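Long-range contact in dihydrodipicolinate synthase (Rhodopseudomonas palustris, PDB 3DZ1), which probably works as a 4-hydroxy-tetrahydrodipicolinate synthase, a lyase of the DapA family that belongs to lysine biosynthesis: residues 76-81 against 102-107. Numbering follows the deposited sequence.
Sequences SMQVIV and GAAGVM
V79 and V81 hydrogen-bond to the backbone of 102-107, where strands 78-81 and 105-107 run parallel as the third and fourth of the eight strands of a TIM barrel, joined by helix 88-101 in a beta-alpha-beta unit. The axes of 78-81 and 105-107 are inclined by 39°, a marked twist between adjacent strands. Three backbone hydrogen bonds join the segments, the first from A104, just ahead of strand 105-107: A104 N gives its hydrogen to V79 O at 2.8 Å, V81 N to G105 O at 3.1 Å, and M107 N to V81 O at 2.9 Å. The middle bond lies in the plane of the G105 carbonyl, whereas M107 N stands 40° above that of V81. G105 N is buried and finds no partner. Where G102 ends helix 88-101 in a Schellman motif, a water accepts from V79 N and reaches G102 O.

On the face carrying I80, the isoleucine lies beside G105, which adds no side chain there. With CG2 anti to the backbone N, that methyl reaches along the neighbouring strand to M107 CB, 4.1 Å away. I80 also lies next to M217, the predicted pyruvate-binding residue, so this side of the pair probably borders the active site. V81 and V106 share the other face, where I71 of helix 60-73 packs on V79, V81 and A103. V81 turns CG2 back to A103 CB, and V106 brings CB close to V81 O. At the start of the pair, beside L5, the methyl of A104 meets the root of the Q78 side chain, CB to CB at 3.5 Å.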
loop_
_atom_site.group_PDB
_atom_site.type_symbol
_atom_site.label_atom_id
_atom_site.label_comp_id
_atom_site.label_asym_id
_atom_site.label_seq_id
_atom_site.Cartn_x
_atom_site.Cartn_y
_atom_site.Cartn_z
ATOM N N SER A 76 -18.301 -34.834 14.795
ATOM C CA SER A 76 -18.011 -35.636 13.606
ATOM C C SER A 76 -17.277 -34.891 12.493
ATOM O O SER A 76 -17.109 -35.424 11.394
ATOM C CB SER A 76 -19.311 -36.210 13.035
ATOM O OG SER A 76 -20.151 -35.169 12.561
HETATM N N MSE A 77 -16.843 -33.664 12.770
HETATM C CA MSE A 77 -16.137 -32.870 11.770
HETATM C C MSE A 77 -14.829 -32.304 12.311
HETATM O O MSE A 77 -14.654 -32.154 13.518
HETATM C CB MSE A 77 -17.013 -31.706 11.300
HETATM C CG MSE A 77 -18.314 -32.115 10.647
HETATM SE SE MSE A 77 -19.307 -30.561 10.074
HETATM C CE MSE A 77 -19.798 -29.862 11.813
ATOM N N GLN A 78 -13.916 -31.983 11.403
ATOM C CA GLN A 78 -12.635 -31.414 11.790
ATOM C C GLN A 78 -12.805 -29.898 11.860
ATOM O O GLN A 78 -13.258 -29.276 10.900
ATOM C CB GLN A 78 -11.569 -31.787 10.755
ATOM C CG GLN A 78 -11.398 -33.292 10.566
ATOM C CD GLN A 78 -10.360 -33.644 9.514
ATOM O OE1 GLN A 78 -10.488 -33.272 8.339
ATOM N NE2 GLN A 78 -9.327 -34.379 9.927
ATOM N N VAL A 79 -12.460 -29.304 12.999
ATOM C CA VAL A 79 -12.585 -27.858 13.162
ATOM C C VAL A 79 -11.226 -27.173 13.134
ATOM O O VAL A 79 -10.311 -27.537 13.873
ATOM C CB VAL A 79 -13.311 -27.500 14.483
ATOM C CG1 VAL A 79 -13.274 -25.998 14.719
ATOM C CG2 VAL A 79 -14.751 -27.970 14.413
ATOM N N ILE A 80 -11.108 -26.172 12.270
ATOM C CA ILE A 80 -9.872 -25.417 12.112
ATOM C C ILE A 80 -10.048 -24.039 12.737
ATOM O O ILE A 80 -11.000 -23.329 12.430
ATOM C CB ILE A 80 -9.532 -25.266 10.621
ATOM C CG1 ILE A 80 -9.330 -26.650 10.005
ATOM C CG2 ILE A 80 -8.281 -24.417 10.445
ATOM C CD1 ILE A 80 -9.338 -26.648 8.501
ATOM N N VAL A 81 -9.132 -23.661 13.618
ATOM C CA VAL A 81 -9.227 -22.364 14.273
ATOM C C VAL A 81 -8.207 -21.388 13.695
ATOM O O VAL A 81 -7.019 -21.700 13.600
ATOM C CB VAL A 81 -8.998 -22.492 15.794
ATOM C CG1 VAL A 81 -9.177 -21.130 16.467
ATOM C CG2 VAL A 81 -9.965 -23.518 16.381
ATOM N N GLY A 102 -9.739 -29.838 21.195
ATOM C CA GLY A 102 -10.148 -30.840 20.223
ATOM C C GLY A 102 -10.095 -30.396 18.772
ATOM O O GLY A 102 -10.606 -31.089 17.884
ATOM N N ALA A 103 -9.478 -29.249 18.515
ATOM C CA ALA A 103 -9.378 -28.749 17.147
ATOM C C ALA A 103 -8.555 -29.696 16.280
ATOM O O ALA A 103 -7.681 -30.411 16.780
ATOM C CB ALA A 103 -8.749 -27.354 17.141
ATOM N N ALA A 104 -8.850 -29.707 14.982
ATOM C CA ALA A 104 -8.120 -30.550 14.047
ATOM C C ALA A 104 -6.811 -29.861 13.656
ATOM O O ALA A 104 -5.826 -30.516 13.309
ATOM C CB ALA A 104 -8.963 -30.807 12.813
ATOM N N GLY A 105 -6.810 -28.534 13.726
ATOM C CA GLY A 105 -5.627 -27.767 13.379
ATOM C C GLY A 105 -5.923 -26.281 13.391
ATOM O O GLY A 105 -7.032 -25.870 13.737
ATOM N N VAL A 106 -4.941 -25.471 13.005
ATOM C CA VAL A 106 -5.114 -24.023 12.991
ATOM C C VAL A 106 -4.738 -23.407 11.646
ATOM O O VAL A 106 -4.047 -24.028 10.839
ATOM C CB VAL A 106 -4.268 -23.358 14.105
ATOM C CG1 VAL A 106 -4.614 -23.971 15.456
ATOM C CG2 VAL A 106 -2.780 -23.526 13.809
HETATM N N MSE A 107 -5.198 -22.182 11.406
HETATM C CA MSE A 107 -4.893 -21.494 10.156
HETATM C C MSE A 107 -4.027 -20.274 10.436
HETATM O O MSE A 107 -4.251 -19.548 11.408
HETATM C CB MSE A 107 -6.185 -21.070 9.447
HETATM C CG MSE A 107 -5.952 -20.424 8.080
HETATM SE SE MSE A 107 -7.594 -20.072 7.075
HETATM C CE MSE A 107 -8.238 -18.544 8.064
HETATM O O HOH W 1 -11.987 -30.867 15.322
#